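Local coordinates for DUF5636 domain-containing protein (Legionella pneumophila subsp. pneumophila str. Philadelphia 1, PDB 4RD8), which is of unknown function but folds as an all-helical, single-chain member of the DUF5636 family from Legionella, at residues 203-206 and 210-213; 12-17 and 26-31; 80-85 and 137-142. The protein carries 3 engineered substitutions. One frame throughout, in Å; residues are numbered along the deposited sequence.

Interaction 1 (203-206 and 210-213); sequences QNDE and FPVL
Asp205 OD1 is held by two successive backbone amides just before helix 211-218: Ile209 N, its stronger partner, and Phe210 N, which makes a weak bond to Asp205 OD1 at 3.2 Å. Phe210 N also donates to Asp205 OD2 at 3.1 Å, meeting that oxygen from above the carboxylate plane, 36° out of it. Two amides therefore hold one buried carboxylate, and a short acidic side chain suits a place where it must reach N-H groups close to its own backbone. With CG anti to the backbone N (chi1 -171°), the group is carried across to Phe210.

There the flat carboxylate lies stacked on the phenyl ring, the planes only 20° apart and the two side chains running past each other in opposite directions. Asp205 OD1 sits over one face, offset toward the rim, 3.3 Å from Phe210 CE1. Asp205 CB also touches Phe210 CE1, again from above the ring. The ring is buried between this carboxylate and Leu48 and Asn52 of helix 41-61, which suits its apolar bulk. Pro211, which has no N-H to give, suits the first turn of a helix and rests its CD 3.8 Å from Asp205 OD2. The whole is a short loop joining two helices, with an N-cap: Asp205, with positive phi, follows the end of helix 195-204, and Phe210 stands at the N-cap position of helix 211-218.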
loop_
_atom_site.group_PDB
_atom_site.type_symbol
_atom_site.label_atom_id
_atom_site.label_comp_id
_atom_site.label_asym_id
_atom_site.label_seq_id
_atom_site.Cartn_x
_atom_site.Cartn_y
_atom_site.Cartn_z
ATOM N N GLN A 203 -14.308 2.423 -4.337
ATOM C CA GLN A 203 -15.270 3.412 -4.824
ATOM C C GLN A 203 -16.646 2.825 -5.110
ATOM O O GLN A 203 -17.649 3.538 -5.078
ATOM C CB GLN A 203 -14.720 4.154 -6.050
ATOM C CG GLN A 203 -13.580 5.113 -5.709
ATOM C CD GLN A 203 -13.099 5.930 -6.901
ATOM O OE1 GLN A 203 -13.899 6.488 -7.653
ATOM N NE2 GLN A 203 -11.782 6.000 -7.076
ATOM N N ASN A 204 -16.701 1.525 -5.376
ATOM C CA ASN A 204 -17.982 0.873 -5.601
ATOM C C ASN A 204 -18.657 0.503 -4.285
ATOM O O ASN A 204 -19.853 0.733 -4.118
ATOM C CB ASN A 204 -17.820 -0.349 -6.505
ATOM C CG ASN A 204 -17.528 0.033 -7.949
ATOM O OD1 ASN A 204 -17.787 1.164 -8.370
ATOM N ND2 ASN A 204 -16.993 -0.912 -8.717
ATOM N N ASP A 205 -17.871 -0.044 -3.355
ATOM C CA ASP A 205 -18.361 -0.485 -2.043
ATOM C C ASP A 205 -19.704 -1.205 -2.146
ATOM O O ASP A 205 -20.729 -0.714 -1.658
ATOM C CB ASP A 205 -18.462 0.693 -1.069
ATOM C CG ASP A 205 -18.742 0.249 0.356
ATOM O OD1 ASP A 205 -18.515 -0.944 0.669
ATOM O OD2 ASP A 205 -19.195 1.090 1.163
ATOM N N GLU A 206 -19.693 -2.364 -2.794
ATOM C CA GLU A 206 -20.935 -3.030 -3.177
ATOM C C GLU A 206 -21.701 -3.632 -2.001
ATOM O O GLU A 206 -22.918 -3.799 -2.069
ATOM C CB GLU A 206 -20.662 -4.088 -4.251
ATOM C CG GLU A 206 -20.196 -3.507 -5.582
ATOM C CD GLU A 206 -19.678 -4.568 -6.538
ATOM O OE1 GLU A 206 -19.817 -5.772 -6.228
ATOM O OE2 GLU A 206 -19.127 -4.198 -7.598
ATOM N N PHE A 210 -17.684 0.055 3.634
ATOM C CA PHE A 210 -16.786 1.192 3.852
ATOM C C PHE A 210 -17.239 2.512 3.212
ATOM O O PHE A 210 -16.475 3.143 2.473
ATOM C CB PHE A 210 -15.350 0.856 3.456
ATOM C CG PHE A 210 -15.231 -0.064 2.274
ATOM C CD1 PHE A 210 -15.444 0.401 0.983
ATOM C CD2 PHE A 210 -14.858 -1.393 2.452
ATOM C CE1 PHE A 210 -15.314 -0.450 -0.111
ATOM C CE2 PHE A 210 -14.723 -2.248 1.361
ATOM C CZ PHE A 210 -14.952 -1.775 0.081
ATOM N N PRO A 211 -18.464 2.951 3.540
ATOM C CA PRO A 211 -19.082 4.109 2.884
ATOM C C PRO A 211 -18.333 5.421 3.110
ATOM O O PRO A 211 -18.354 6.281 2.226
ATOM C CB PRO A 211 -20.465 4.177 3.533
ATOM C CG PRO A 211 -20.281 3.557 4.873
ATOM C CD PRO A 211 -19.291 2.454 4.657
ATOM N N VAL A 212 -17.688 5.570 4.265
ATOM C CA VAL A 212 -16.964 6.798 4.577
ATOM C C VAL A 212 -15.652 6.881 3.810
ATOM O O VAL A 212 -15.339 7.913 3.208
ATOM C CB VAL A 212 -16.724 6.947 6.090
ATOM C CG1 VAL A 212 -15.876 8.171 6.375
ATOM C CG2 VAL A 212 -18.055 7.051 6.818
ATOM N N LEU A 213 -14.892 5.789 3.825
ATOM C CA LEU A 213 -13.664 5.702 3.049
ATOM C C LEU A 213 -13.977 5.921 1.573
ATOM O O LEU A 213 -13.229 6.586 0.858
ATOM C CB LEU A 213 -12.993 4.342 3.270
ATOM C CG LEU A 213 -11.715 4.028 2.482
ATOM C CD1 LEU A 213 -10.640 5.084 2.716
ATOM C CD2 LEU A 213 -11.182 2.631 2.820
#

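Interaction 2 (12-17 and 26-31); sequences PIKRAL and PFIQLC
An apolar contact joins the N-terminal 3-10 segment 12-16, with Leu17 just after it, to helix 25-38, at the edge of an all-helical fold. The chain passes through the short helix 19-22 and comes back to lay residues 26-31 against its own beginning, so that the N-terminal 3-10 turn packs on the side of helix 25-38 without a hydrogen bond between the two segments. Their backbones come closest at Lys14 and Ile28, whose CA atoms are 7.1 Å apart.

Ile28 meets two partners. Its CD1 touches the aliphatic part of Lys14, 3.8 Å from Lys14 CE, the two side chains crossing at about a right angle. A lysine suits this border because its methylenes can lie on the isoleucine while the amine continues beyond them; the bend at chi3 (68°) keeps Lys14 CE beside Ile28 CD1. Further along the same segment, Leu17 CD1 packs 3.8 Å from Ile28 CG1. The branched leucine tip suits this place: CD1 touches both Ile28 and Phe27, and CD2 goes to Phe27 alone.

Ile13 points at the helix one turn further on. Its CG2 lies 4.0 Å from Cys31 CB, and CD1 reaches the backbone carbonyl of Cys31. Val182 and Cys179 of helix 179-184 flank this apolar group, touching Ile13, and Leu17 and Cys31, respectively.

Phe27, turned with CG anti to its own amide N (chi1 175°), offers its rim to the leucine: Leu17 CD2 approaches in the ring plane, 3.9 Å from Phe27 CE2.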
loop_
_atom_site.group_PDB
_atom_site.type_symbol
_atom_site.label_atom_id
_atom_site.label_comp_id
_atom_site.label_asym_id
_atom_site.label_seq_id
_atom_site.Cartn_x
_atom_site.Cartn_y
_atom_site.Cartn_z
ATOM N N PRO A 12 6.344 -18.017 -6.304
ATOM C CA PRO A 12 6.658 -17.466 -7.628
ATOM C C PRO A 12 7.285 -16.076 -7.513
ATOM O O PRO A 12 7.870 -15.580 -8.475
ATOM C CB PRO A 12 5.282 -17.378 -8.309
ATOM C CG PRO A 12 4.380 -18.270 -7.501
ATOM C CD PRO A 12 4.892 -18.164 -6.107
ATOM N N ILE A 13 7.134 -15.461 -6.339
ATOM C CA ILE A 13 7.832 -14.231 -5.956
ATOM C C ILE A 13 9.334 -14.309 -6.253
ATOM O O ILE A 13 9.959 -13.313 -6.633
ATOM C CB ILE A 13 7.606 -13.956 -4.433
ATOM C CG1 ILE A 13 6.326 -13.155 -4.214
ATOM C CG2 ILE A 13 8.780 -13.251 -3.785
ATOM C CD1 ILE A 13 5.319 -13.894 -3.387
ATOM N N LYS A 14 9.906 -15.500 -6.093
ATOM C CA LYS A 14 11.336 -15.707 -6.319
ATOM C C LYS A 14 11.759 -15.404 -7.755
ATOM O O LYS A 14 12.921 -15.104 -8.007
ATOM C CB LYS A 14 11.743 -17.137 -5.937
ATOM C CG LYS A 14 11.470 -17.488 -4.486
ATOM C CD LYS A 14 12.033 -18.863 -4.122
ATOM C CE LYS A 14 13.556 -18.862 -4.130
ATOM N NZ LYS A 14 14.133 -20.067 -3.468
ATOM N N ARG A 15 10.819 -15.478 -8.693
ATOM C CA ARG A 15 11.133 -15.159 -10.086
ATOM C C ARG A 15 11.618 -13.720 -10.236
ATOM O O ARG A 15 12.384 -13.416 -11.149
ATOM C CB ARG A 15 9.919 -15.368 -10.987
ATOM C CG ARG A 15 9.416 -16.805 -11.073
ATOM C CD ARG A 15 8.202 -16.856 -11.987
ATOM N NE ARG A 15 7.368 -18.036 -11.776
ATOM C CZ ARG A 15 6.099 -18.123 -12.160
ATOM N NH1 ARG A 15 5.518 -17.099 -12.773
ATOM N NH2 ARG A 15 5.410 -19.230 -11.926
ATOM N N ALA A 16 11.155 -12.843 -9.347
ATOM C CA ALA A 16 11.503 -11.422 -9.415
ATOM C C ALA A 16 12.763 -11.096 -8.631
ATOM O O ALA A 16 13.186 -9.938 -8.586
ATOM C CB ALA A 16 10.346 -10.561 -8.905
ATOM N N LEU A 17 13.362 -12.103 -8.003
ATOM C CA LEU A 17 14.481 -11.859 -7.093
ATOM C C LEU A 17 15.819 -12.359 -7.632
ATOM O O LEU A 17 15.882 -13.345 -8.377
ATOM C CB LEU A 17 14.218 -12.492 -5.722
ATOM C CG LEU A 17 12.933 -12.050 -5.013
ATOM C CD1 LEU A 17 12.793 -12.722 -3.647
ATOM C CD2 LEU A 17 12.855 -10.526 -4.857
ATOM N N PRO A 26 13.670 -15.401 4.968
ATOM C CA PRO A 26 12.658 -14.636 5.709
ATOM C C PRO A 26 11.998 -13.557 4.852
ATOM O O PRO A 26 10.792 -13.331 4.990
ATOM C CB PRO A 26 13.466 -14.012 6.850
ATOM C CG PRO A 26 14.564 -15.023 7.103
ATOM C CD PRO A 26 14.947 -15.478 5.710
ATOM N N PHE A 27 12.765 -12.915 3.974
ATOM C CA PHE A 27 12.193 -11.911 3.084
ATOM C C PHE A 27 11.170 -12.543 2.153
ATOM O O PHE A 27 10.073 -12.006 1.965
ATOM C CB PHE A 27 13.278 -11.226 2.265
ATOM C CG PHE A 27 12.743 -10.267 1.238
ATOM C CD1 PHE A 27 12.187 -9.053 1.624
ATOM C CD2 PHE A 27 12.808 -10.570 -0.114
ATOM C CE1 PHE A 27 11.710 -8.154 0.681
ATOM C CE2 PHE A 27 12.322 -9.688 -1.064
ATOM C CZ PHE A 27 11.771 -8.475 -0.672
ATOM N N ILE A 28 11.537 -13.681 1.569
ATOM C CA ILE A 28 10.669 -14.378 0.633
ATOM C C ILE A 28 9.375 -14.768 1.329
ATOM O O ILE A 28 8.296 -14.636 0.757
ATOM C CB ILE A 28 11.358 -15.640 0.051
ATOM C CG1 ILE A 28 12.544 -15.238 -0.828
ATOM C CG2 ILE A 28 10.371 -16.474 -0.754
ATOM C CD1 ILE A 28 13.476 -16.400 -1.195
ATOM N N GLN A 29 9.488 -15.245 2.567
ATOM C CA GLN A 29 8.313 -15.639 3.344
ATOM C C GLN A 29 7.400 -14.436 3.599
ATOM O O GLN A 29 6.181 -14.541 3.459
ATOM C CB GLN A 29 8.728 -16.286 4.665
ATOM C CG GLN A 29 7.561 -16.621 5.605
ATOM C CD GLN A 29 6.625 -17.695 5.060
ATOM O OE1 GLN A 29 6.907 -18.336 4.045
ATOM N NE2 GLN A 29 5.502 -17.903 5.749
ATOM N N LEU A 30 7.994 -13.294 3.945
ATOM C CA LEU A 30 7.218 -12.083 4.199
ATOM C C LEU A 30 6.459 -11.647 2.946
ATOM O O LEU A 30 5.278 -11.299 3.026
ATOM C CB LEU A 30 8.121 -10.960 4.719
ATOM C CG LEU A 30 8.720 -11.185 6.120
ATOM C CD1 LEU A 30 9.696 -10.067 6.458
ATOM C CD2 LEU A 30 7.638 -11.282 7.193
ATOM N N CYS A 31 7.124 -11.681 1.794
ATOM C CA CYS A 31 6.467 -11.307 0.537
ATOM C C CYS A 31 5.346 -12.273 0.181
ATOM O O CYS A 31 4.305 -11.866 -0.337
ATOM C CB CYS A 31 7.472 -11.254 -0.618
ATOM S SG CYS A 31 8.669 -9.907 -0.495
#

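Interaction 3 (80-85 and 137-142); sequences QEILTE and LIILKR. Unlike the reference sequence in segment 137-142: Arg142 (reference Gln).
Ile139 is central to the packing of helix 130-144 on helix 69-85, a helix-helix contact where the two local axes cross at 61° and approach to 9.7 Å. At the root of the side chain, Ile139 CB lies 3.8 Å from Ile82 CG2. The CG2 branch then presses on the same methyl, Ile139 CG2 to Ile82 CG2 being 3.7 Å, so two beta-branched residues meet through their short arms while crossing obliquely. The longer arm leaves on the other branch: with CG1 anti to the carbonyl carbon (chi1 -62°), CD1 extends past the backbone O of Ile82 toward Leu83.

Beta-branched isoleucine suits this place because its two arms divide between two neighbours. Ile82 also divides its arms: its CG2 meets Ile139, and its CD1 lies 4.2 Å from Leu140 CD2. All four residues are buried, which suits their apolar side chains, and Ile82 and Leu83 continue onto Cys136 and Trp135 of helix 130-144, while Ala86 adds to the surroundings of Ile139. Leu83 starts out pointing away from the other helix, yet its CD2 comes back to end 3.7 Å from Ile139 CD1, the side chains crossing at about a right angle.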
loop_
_atom_site.group_PDB
_atom_site.type_symbol
_atom_site.label_atom_id
_atom_site.label_comp_id
_atom_site.label_asym_id
_atom_site.label_seq_id
_atom_site.Cartn_x
_atom_site.Cartn_y
_atom_site.Cartn_z
ATOM N N GLN A 80 -0.790 8.543 6.749
ATOM C CA GLN A 80 0.584 8.822 7.171
ATOM C C GLN A 80 0.902 8.276 8.567
ATOM O O GLN A 80 2.009 7.791 8.807
ATOM C CB GLN A 80 0.911 10.320 7.125
ATOM C CG GLN A 80 2.381 10.594 7.448
ATOM C CD GLN A 80 3.331 9.860 6.494
ATOM O OE1 GLN A 80 3.407 10.195 5.312
ATOM N NE2 GLN A 80 4.042 8.848 7.001
ATOM N N GLU A 81 -0.051 8.371 9.492
ATOM C CA GLU A 81 0.181 7.862 10.844
ATOM C C GLU A 81 0.404 6.347 10.842
ATOM O O GLU A 81 1.307 5.845 11.517
ATOM C CB GLU A 81 -0.962 8.261 11.786
ATOM C CG GLU A 81 -1.035 9.766 12.025
ATOM C CD GLU A 81 -2.313 10.206 12.711
ATOM O OE1 GLU A 81 -3.063 9.345 13.229
ATOM O OE2 GLU A 81 -2.567 11.430 12.733
ATOM N N ILE A 82 -0.410 5.628 10.071
ATOM C CA ILE A 82 -0.255 4.182 9.952
ATOM C C ILE A 82 1.107 3.849 9.357
ATOM O O ILE A 82 1.808 2.961 9.835
ATOM C CB ILE A 82 -1.381 3.573 9.090
ATOM C CG1 ILE A 82 -2.713 3.717 9.834
ATOM C CG2 ILE A 82 -1.091 2.105 8.787
ATOM C CD1 ILE A 82 -3.940 3.459 8.969
ATOM N N LEU A 83 1.489 4.582 8.317
ATOM C CA LEU A 83 2.771 4.355 7.659
ATOM C C LEU A 83 3.931 4.663 8.581
ATOM O O LEU A 83 4.896 3.911 8.637
ATOM C CB LEU A 83 2.897 5.198 6.387
ATOM C CG LEU A 83 1.967 4.775 5.248
ATOM C CD1 LEU A 83 2.148 5.750 4.086
ATOM C CD2 LEU A 83 2.268 3.341 4.820
ATOM N N THR A 84 3.840 5.769 9.304
ATOM C CA THR A 84 4.894 6.139 10.239
ATOM C C THR A 84 5.123 5.064 11.308
ATOM O O THR A 84 6.270 4.735 11.630
ATOM C CB THR A 84 4.591 7.478 10.898
ATOM O OG1 THR A 84 4.495 8.475 9.873
ATOM C CG2 THR A 84 5.704 7.853 11.868
ATOM N N GLU A 85 4.031 4.518 11.839
ATOM C CA GLU A 85 4.092 3.430 12.817
ATOM C C GLU A 85 4.886 2.237 12.304
ATOM O O GLU A 85 5.490 1.507 13.097
ATOM C CB GLU A 85 2.683 2.945 13.174
ATOM C CG GLU A 85 1.955 3.764 14.199
ATOM C CD GLU A 85 0.693 3.071 14.675
ATOM O OE1 GLU A 85 0.673 1.814 14.708
ATOM O OE2 GLU A 85 -0.278 3.783 15.007
ATOM N N LEU A 137 -3.203 -1.388 4.584
ATOM C CA LEU A 137 -3.938 -2.639 4.809
ATOM C C LEU A 137 -2.998 -3.726 5.356
ATOM O O LEU A 137 -3.343 -4.450 6.296
ATOM C CB LEU A 137 -4.626 -3.109 3.518
ATOM C CG LEU A 137 -5.698 -2.153 2.970
ATOM C CD1 LEU A 137 -6.191 -2.643 1.611
ATOM C CD2 LEU A 137 -6.879 -2.021 3.945
ATOM N N ILE A 138 -1.819 -3.829 4.755
ATOM C CA ILE A 138 -0.770 -4.735 5.218
ATOM C C ILE A 138 -0.381 -4.457 6.671
ATOM O O ILE A 138 -0.299 -5.384 7.485
ATOM C CB ILE A 138 0.463 -4.623 4.317
ATOM C CG1 ILE A 138 0.176 -5.306 2.987
ATOM C CG2 ILE A 138 1.693 -5.265 4.962
ATOM C CD1 ILE A 138 1.036 -4.759 1.869
ATOM N N ILE A 139 -0.158 -3.187 6.995
ATOM C CA ILE A 139 0.212 -2.797 8.357
ATOM C C ILE A 139 -0.907 -3.081 9.352
ATOM O O ILE A 139 -0.658 -3.646 10.406
ATOM C CB ILE A 139 0.624 -1.314 8.428
ATOM C CG1 ILE A 139 1.856 -1.089 7.553
ATOM C CG2 ILE A 139 0.880 -0.878 9.878
ATOM C CD1 ILE A 139 1.989 0.353 7.027
ATOM N N LEU A 140 -2.138 -2.685 9.026
ATOM C CA LEU A 140 -3.283 -2.996 9.886
ATOM C C LEU A 140 -3.479 -4.500 10.078
ATOM O O LEU A 140 -3.826 -4.944 11.169
ATOM C CB LEU A 140 -4.569 -2.362 9.342
ATOM C CG LEU A 140 -4.615 -0.826 9.357
ATOM C CD1 LEU A 140 -5.831 -0.333 8.574
ATOM C CD2 LEU A 140 -4.678 -0.297 10.781
ATOM N N LYS A 141 -3.256 -5.287 9.028
ATOM C CA LYS A 141 -3.370 -6.738 9.169
ATOM C C LYS A 141 -2.359 -7.245 10.200
ATOM O O LYS A 141 -2.715 -8.008 11.096
ATOM C CB LYS A 141 -3.160 -7.437 7.820
ATOM C CG LYS A 141 -3.233 -8.962 7.874
ATOM C CD LYS A 141 -4.564 -9.459 8.384
ATOM C CE LYS A 141 -4.664 -10.974 8.216
ATOM N NZ LYS A 141 -5.999 -11.484 8.612
ATOM N N ARG A 142 -1.111 -6.793 10.091
ATOM C CA ARG A 142 -0.067 -7.244 11.023
ATOM C C ARG A 142 -0.364 -6.820 12.464
ATOM O O ARG A 142 -0.101 -7.576 13.409
ATOM C CB ARG A 142 1.318 -6.759 10.563
ATOM C CG ARG A 142 2.479 -7.286 11.414
ATOM C CD ARG A 142 2.753 -6.352 12.572
ATOM N NE ARG A 142 3.644 -6.914 13.589
ATOM C CZ ARG A 142 3.258 -7.364 14.777
ATOM N NH1 ARG A 142 1.972 -7.365 15.124
ATOM N NH2 ARG A 142 4.167 -7.828 15.627
#

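The three contacts follow one another along the chain, with interaction 2 first, then interaction 3, then interaction 1. Interactions 1 and 2 lie on opposite sides of the chain's centre, about 32 Å apart between centres, whereas interaction 3 is nearer the middle, its centre about 9 Å from that of the chain. It stands about 20 Å from interaction 1 and 21 Å from interaction 2, centre to centre, and touches neither; the nearest atoms are about 6 Å and 7 Å away. Helix 41-61 connects two of them: its Leu48 touches both Phe210 of interaction 1 and Leu137 in segment 137-142. Helix 25-38, which carries residues 26-31, also reaches Ile138 through Ile34.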